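Local atomic coordinates of manganese-binding protein (Chlamydia trachomatis, PDB entry 6NSI), a protein that binds iron, manganese and nickel ions, preferring ferrous iron, and delivers them to the membrane permease of an ABC transporter for import. Residues E145-A150 with R176-S181; T105-W110 with D264-T269. One frame throughout, in Å; residues are numbered along the deposited sequence.

Contact 1: E145-A150 with R176-S181; sequences ELDRWA and RRYLSS
Asp147 faces two successive side chains, Arg177 and Tyr178, in a bidentate salt bridge with an added phenol bond. The carboxylate belongs to helix 129-154, probably the long helix that links the two lobes in this metal-specific class of solute-binding proteins, and its partners belong to helix 172-178. Arg177 grips side-on: NE reaches Asp147 OD1 at 3.1 Å, and NH2 reaches Asp147 OD2 at 3.0 Å. The two side chains extend to meet from their separate helices, but their flat groups are not coplanar; carboxylate and guanidinium planes differ by 32°, and both nitrogens come in on the syn side. With CG anti to the backbone N (chi1 178°), the carboxylate of Asp147 swings out to helix 172-178. Tyr178 OH donates to the same oxygen, at 2.6 Å from Asp147 OD1 and nearly in line with the C-O bond, while its ring plane lies 51° from the carboxylate. OD1 thus takes two donors, which would probably stabilise the negative charge. The phenol oxygen is also reached by Met107 N, a bond that ties helix 107-124 to the same group. Beside the polar group, Ala150 CB lies obliquely 3.9 Å from Tyr178 CE1; Phe270 of helix 266-280 touches both residues. The preceding residue packs on the ring too: Arg177 CG sits 3.7 Å above the Tyr178 ring plane, over its centre.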
loop_
_atom_site.group_PDB
_atom_site.type_symbol
_atom_site.label_atom_id
_atom_site.label_comp_id
_atom_site.label_asym_id
_atom_site.label_seq_id
_atom_site.Cartn_x
_atom_site.Cartn_y
_atom_site.Cartn_z
ATOM N N GLU A 145 7.204 15.575 -4.014
ATOM C CA GLU A 145 6.862 16.563 -3.000
ATOM C C GLU A 145 6.017 15.939 -1.895
ATOM O O GLU A 145 6.229 16.215 -0.704
ATOM C CB GLU A 145 6.134 17.741 -3.638
ATOM C CG GLU A 145 5.916 18.891 -2.682
ATOM C CD GLU A 145 5.257 20.061 -3.358
ATOM O OE1 GLU A 145 5.198 20.050 -4.608
ATOM O OE2 GLU A 145 4.792 20.979 -2.646
ATOM N N LEU A 146 5.052 15.102 -2.282
ATOM C CA LEU A 146 4.273 14.321 -1.327
ATOM C C LEU A 146 5.171 13.512 -0.393
ATOM O O LEU A 146 4.938 13.461 0.821
ATOM C CB LEU A 146 3.339 13.400 -2.105
ATOM C CG LEU A 146 1.966 13.001 -1.590
ATOM C CD1 LEU A 146 1.372 14.079 -0.707
ATOM C CD2 LEU A 146 1.063 12.694 -2.802
ATOM N N ASP A 147 6.216 12.886 -0.945
ATOM C CA ASP A 147 7.122 12.070 -0.140
ATOM C C ASP A 147 7.901 12.918 0.865
ATOM O O ASP A 147 8.035 12.537 2.036
ATOM C CB ASP A 147 8.066 11.293 -1.065
ATOM C CG ASP A 147 9.067 10.457 -0.306
ATOM O OD1 ASP A 147 8.649 9.493 0.383
ATOM O OD2 ASP A 147 10.269 10.777 -0.377
ATOM N N ARG A 148 8.431 14.064 0.423
ATOM C CA ARG A 148 9.108 14.976 1.341
ATOM C C ARG A 148 8.166 15.437 2.442
ATOM O O ARG A 148 8.551 15.488 3.619
ATOM C CB ARG A 148 9.654 16.197 0.579
ATOM C CG ARG A 148 10.944 15.958 -0.193
ATOM C CD ARG A 148 11.592 17.275 -0.673
ATOM N NE ARG A 148 10.708 18.064 -1.532
ATOM C CZ ARG A 148 10.528 17.853 -2.837
ATOM N NH1 ARG A 148 11.164 16.861 -3.457
ATOM N NH2 ARG A 148 9.696 18.629 -3.527
ATOM N N TRP A 149 6.935 15.813 2.070
ATOM C CA TRP A 149 5.943 16.241 3.051
ATOM C C TRP A 149 5.672 15.151 4.085
ATOM O O TRP A 149 5.577 15.432 5.285
ATOM C CB TRP A 149 4.642 16.632 2.347
ATOM C CG TRP A 149 3.487 16.790 3.303
ATOM C CD1 TRP A 149 3.223 17.869 4.105
ATOM C CD2 TRP A 149 2.456 15.830 3.572
ATOM N NE1 TRP A 149 2.083 17.646 4.841
ATOM C CE2 TRP A 149 1.595 16.400 4.538
ATOM C CE3 TRP A 149 2.175 14.546 3.084
ATOM C CZ2 TRP A 149 0.467 15.726 5.038
ATOM C CZ3 TRP A 149 1.052 13.878 3.566
ATOM C CH2 TRP A 149 0.210 14.471 4.538
ATOM N N ALA A 150 5.531 13.902 3.632
ATOM C CA ALA A 150 5.272 12.794 4.556
ATOM C C ALA A 150 6.443 12.598 5.511
ATOM O O ALA A 150 6.261 12.505 6.732
ATOM C CB ALA A 150 4.994 11.508 3.771
ATOM N N ARG A 176 9.468 1.325 7.680
ATOM C CA ARG A 176 10.901 1.311 7.394
ATOM C C ARG A 176 11.368 2.654 6.823
ATOM O O ARG A 176 12.436 3.159 7.196
ATOM C CB ARG A 176 11.208 0.157 6.427
ATOM C CG ARG A 176 12.707 -0.190 6.265
ATOM C CD ARG A 176 12.938 -1.264 5.171
ATOM N NE ARG A 176 12.457 -0.829 3.855
ATOM C CZ ARG A 176 12.594 -1.521 2.713
ATOM N NH1 ARG A 176 13.196 -2.713 2.709
ATOM N NH2 ARG A 176 12.128 -1.020 1.562
ATOM N N ARG A 177 10.575 3.257 5.929
ATOM C CA ARG A 177 10.962 4.532 5.333
ATOM C C ARG A 177 10.789 5.699 6.300
ATOM O O ARG A 177 11.717 6.489 6.494
ATOM C CB ARG A 177 10.165 4.814 4.054
ATOM C CG ARG A 177 10.527 6.218 3.479
ATOM C CD ARG A 177 10.273 6.343 1.997
ATOM N NE ARG A 177 10.801 7.576 1.400
ATOM C CZ ARG A 177 12.025 7.695 0.872
ATOM N NH1 ARG A 177 12.871 6.666 0.886
ATOM N NH2 ARG A 177 12.419 8.845 0.320
ATOM N N TYR A 178 9.599 5.842 6.896
ATOM C CA TYR A 178 9.203 7.097 7.531
ATOM C C TYR A 178 9.314 7.101 9.042
ATOM O O TYR A 178 9.308 8.182 9.639
ATOM C CB TYR A 178 7.747 7.446 7.200
ATOM C CG TYR A 178 7.489 7.653 5.734
ATOM C CD1 TYR A 178 8.123 8.677 5.033
ATOM C CD2 TYR A 178 6.618 6.812 5.048
ATOM C CE1 TYR A 178 7.892 8.862 3.679
ATOM C CE2 TYR A 178 6.372 6.985 3.707
ATOM C CZ TYR A 178 7.003 8.016 3.021
ATOM O OH TYR A 178 6.750 8.171 1.670
ATOM N N LEU A 179 9.333 5.937 9.677
ATOM C CA LEU A 179 9.293 5.860 11.128
ATOM C C LEU A 179 10.622 5.427 11.722
ATOM O O LEU A 179 10.761 5.396 12.955
ATOM C CB LEU A 179 8.174 4.897 11.576
ATOM C CG LEU A 179 6.734 5.354 11.294
ATOM C CD1 LEU A 179 5.712 4.359 11.860
ATOM C CD2 LEU A 179 6.461 6.757 11.815
ATOM N N SER A 180 11.603 5.102 10.884
ATOM C CA SER A 180 12.829 4.463 11.326
ATOM C C SER A 180 14.040 5.272 10.898
ATOM O O SER A 180 14.006 5.983 9.893
ATOM C CB SER A 180 12.937 3.052 10.765
ATOM O OG SER A 180 11.676 2.388 10.902
ATOM N N SER A 181 15.116 5.112 11.655
ATOM C CA SER A 181 16.388 5.771 11.405
ATOM C C SER A 181 17.222 4.982 10.402
ATOM O O SER A 181 16.987 3.793 10.154
ATOM C CB SER A 181 17.175 5.910 12.700
ATOM O OG SER A 181 17.703 4.641 13.066
#

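Contact 2: T105-W110 with D264-T269; sequences TDMRVW and DNYFST
The hydroxyl of Tyr266 makes a hydrogen bond with Trp104 O, just before helix 107-124, and packs against the methionine methyl, with Met107 CE 3.4 Å from Tyr266 OH. This is helix-to-helix packing at the N-terminal ends of helices 107-124 and 266-280, deep in the solute-binding fold, and on the 264-269 side one tyrosine carries nearly all of it. Trp110 meets the tyrosine ring over one face: its NE1 lies 3.7 Å from Tyr266 CZ, offset toward the ring's rim. The five-membered ring of Trp110 and the ring of Tyr266 have centroids 4.5 Å apart and planes at 48°, an oblique pairing that is neither a parallel stack nor a T-shape. NE1 itself is satisfied by Met10 O. The Met107 and Tyr266 side chains run alongside each other, pointing in opposite senses. The methionine chain is bent twice (chi2 63°, chi3 58°), which carries its methyl to the tyrosine, and Met107 CE lies 3.9 Å from Tyr266 CE2. Across this contact the two segments form no hydrogen bond. The Trp110 side chain is about 12 Å from the bound iron ion, so the contact lies near the metal site without touching the metal.

Each helix start is closed by its own N-cap. Asp106 OD1 accepts from Val109 N, the donor lying well above the carboxylate plane, and more weakly from Arg108 N. On the other helix, Asn265 OD1 takes Ser268 N at 2.8 Å in a nearly straight bond. The amide of Asn265 is fixed from its nitrogen side as well, since ND2 donates to Asp264 OD2 and, at 2.7 Å, to Ser268 OG. The backbone oxygen Asn265 O receives both Thr269 N and the side chain of that residue, with Thr269 OG1 at 2.8 Å from Asn265 O.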
loop_
_atom_site.group_PDB
_atom_site.type_symbol
_atom_site.label_atom_id
_atom_site.label_comp_id
_atom_site.label_asym_id
_atom_site.label_seq_id
_atom_site.Cartn_x
_atom_site.Cartn_y
_atom_site.Cartn_z
ATOM N N THR A 105 2.581 2.165 0.051
ATOM C CA THR A 105 2.626 3.075 1.191
ATOM C C THR A 105 3.955 3.802 1.308
ATOM O O THR A 105 4.085 4.688 2.161
ATOM C CB THR A 105 2.374 2.333 2.506
ATOM O OG1 THR A 105 3.495 1.483 2.796
ATOM C CG2 THR A 105 1.074 1.488 2.424
ATOM N N ASP A 106 4.950 3.421 0.511
ATOM C CA ASP A 106 6.230 4.112 0.466
ATOM C C ASP A 106 6.213 4.936 -0.823
ATOM O O ASP A 106 6.311 4.384 -1.924
ATOM C CB ASP A 106 7.375 3.096 0.525
ATOM C CG ASP A 106 8.763 3.730 0.338
ATOM O OD1 ASP A 106 8.861 4.812 -0.283
ATOM O OD2 ASP A 106 9.765 3.121 0.791
ATOM N N MET A 107 6.057 6.255 -0.678
ATOM C CA MET A 107 5.842 7.135 -1.824
ATOM C C MET A 107 7.063 7.227 -2.737
ATOM O O MET A 107 6.914 7.550 -3.919
ATOM C CB MET A 107 5.424 8.524 -1.329
ATOM C CG MET A 107 5.024 9.520 -2.438
ATOM S SD MET A 107 3.575 9.070 -3.433
ATOM C CE MET A 107 2.261 8.902 -2.219
ATOM N N ARG A 108 8.265 6.939 -2.236
ATOM C CA ARG A 108 9.410 6.875 -3.144
ATOM C C ARG A 108 9.353 5.620 -4.003
ATOM O O ARG A 108 9.617 5.668 -5.214
ATOM C CB ARG A 108 10.718 6.920 -2.364
ATOM C CG ARG A 108 11.948 6.840 -3.260
ATOM C CD ARG A 108 13.157 6.330 -2.493
ATOM N NE ARG A 108 13.139 4.876 -2.339
ATOM C CZ ARG A 108 13.429 4.011 -3.309
ATOM N NH1 ARG A 108 13.765 4.453 -4.521
ATOM N NH2 ARG A 108 13.382 2.703 -3.066
ATOM N N VAL A 109 9.010 4.482 -3.394
ATOM C CA VAL A 109 8.887 3.247 -4.162
ATOM C C VAL A 109 7.734 3.359 -5.159
ATOM O O VAL A 109 7.886 3.022 -6.337
ATOM C CB VAL A 109 8.735 2.041 -3.207
ATOM C CG1 VAL A 109 8.597 0.721 -3.981
ATOM C CG2 VAL A 109 9.935 1.961 -2.248
ATOM N N TRP A 110 6.575 3.871 -4.721
ATOM C CA TRP A 110 5.447 3.979 -5.642
ATOM C C TRP A 110 5.728 4.988 -6.753
ATOM O O TRP A 110 5.201 4.851 -7.863
ATOM C CB TRP A 110 4.169 4.348 -4.887
ATOM C CG TRP A 110 2.915 3.850 -5.585
ATOM C CD1 TRP A 110 1.844 4.603 -5.982
ATOM C CD2 TRP A 110 2.608 2.493 -5.957
ATOM N NE1 TRP A 110 0.890 3.806 -6.575
ATOM C CE2 TRP A 110 1.328 2.506 -6.565
ATOM C CE3 TRP A 110 3.279 1.269 -5.822
ATOM C CZ2 TRP A 110 0.720 1.351 -7.056
ATOM C CZ3 TRP A 110 2.660 0.113 -6.309
ATOM C CH2 TRP A 110 1.401 0.169 -6.916
ATOM N N ASP A 264 -11.025 8.186 -1.576
ATOM C CA ASP A 264 -11.519 8.907 -2.777
ATOM C C ASP A 264 -10.563 8.668 -3.948
ATOM O O ASP A 264 -11.009 8.277 -5.005
ATOM C CB ASP A 264 -11.629 10.403 -2.524
ATOM C CG ASP A 264 -11.929 11.159 -3.800
ATOM O OD1 ASP A 264 -12.806 10.699 -4.552
ATOM O OD2 ASP A 264 -11.272 12.178 -4.045
ATOM N N ASN A 265 -9.278 8.900 -3.714
ATOM C CA ASN A 265 -8.202 8.680 -4.709
ATOM C C ASN A 265 -6.949 8.251 -3.947
ATOM O O ASN A 265 -6.833 8.584 -2.777
ATOM C CB ASN A 265 -7.939 9.892 -5.596
ATOM C CG ASN A 265 -7.359 11.054 -4.832
ATOM O OD1 ASN A 265 -6.162 11.138 -4.659
ATOM N ND2 ASN A 265 -8.210 11.951 -4.379
ATOM N N TYR A 266 -6.043 7.572 -4.626
ATOM C CA TYR A 266 -4.853 7.052 -3.957
ATOM C C TYR A 266 -4.074 8.164 -3.260
ATOM O O TYR A 266 -3.544 7.964 -2.159
ATOM C CB TYR A 266 -3.955 6.317 -4.955
ATOM C CG TYR A 266 -2.511 6.172 -4.493
ATOM C CD1 TYR A 266 -2.148 5.179 -3.591
ATOM C CD2 TYR A 266 -1.515 7.041 -4.954
ATOM C CE1 TYR A 266 -0.839 5.043 -3.159
ATOM C CE2 TYR A 266 -0.193 6.916 -4.522
ATOM C CZ TYR A 266 0.139 5.912 -3.624
ATOM O OH TYR A 266 1.447 5.777 -3.179
ATOM N N PHE A 267 -4.004 9.346 -3.879
ATOM C CA PHE A 267 -3.123 10.390 -3.364
ATOM C C PHE A 267 -3.682 10.999 -2.085
ATOM O O PHE A 267 -2.966 11.130 -1.090
ATOM C CB PHE A 267 -2.888 11.462 -4.435
ATOM C CG PHE A 267 -2.245 10.918 -5.672
ATOM C CD1 PHE A 267 -0.870 10.715 -5.721
ATOM C CD2 PHE A 267 -3.017 10.560 -6.776
ATOM C CE1 PHE A 267 -0.266 10.182 -6.844
ATOM C CE2 PHE A 267 -2.420 10.026 -7.903
ATOM C CZ PHE A 267 -1.038 9.839 -7.937
ATOM N N SER A 268 -4.964 11.370 -2.092
ATOM C CA SER A 268 -5.599 11.871 -0.881
ATOM C C SER A 268 -5.594 10.821 0.228
ATOM O O SER A 268 -5.550 11.170 1.412
ATOM C CB SER A 268 -7.033 12.313 -1.193
ATOM O OG SER A 268 -7.060 13.252 -2.265
ATOM N N THR A 269 -5.649 9.539 -0.137
ATOM C CA THR A 269 -5.623 8.467 0.856
ATOM C C THR A 269 -4.271 8.408 1.562
ATOM O O THR A 269 -4.208 8.303 2.794
ATOM C CB THR A 269 -5.937 7.125 0.191
ATOM O OG1 THR A 269 -7.253 7.169 -0.373
ATOM C CG2 THR A 269 -5.880 6.011 1.234
#

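The two contacts bury almost equal areas, 188 and 192 Å², but in different settings. Contact 2 is the deeper, centred about 7 Å from the centre of the chain with every touching residue buried; contact 1 is centred about 14 Å from the centre of the chain and is only partly buried. Their chemistry follows: charge and a phenol bond in contact 1, aromatic and methionine packing in contact 2. Their centres are 12 Å apart, and residues 176-181 pack directly on residues 105-110, with Tyr178 CE2 3.6 Å from Thr105 O. Helix 129-154 also serves both, since Met107 touches Asp147 while Phe267 rests on Ile139 and Met143.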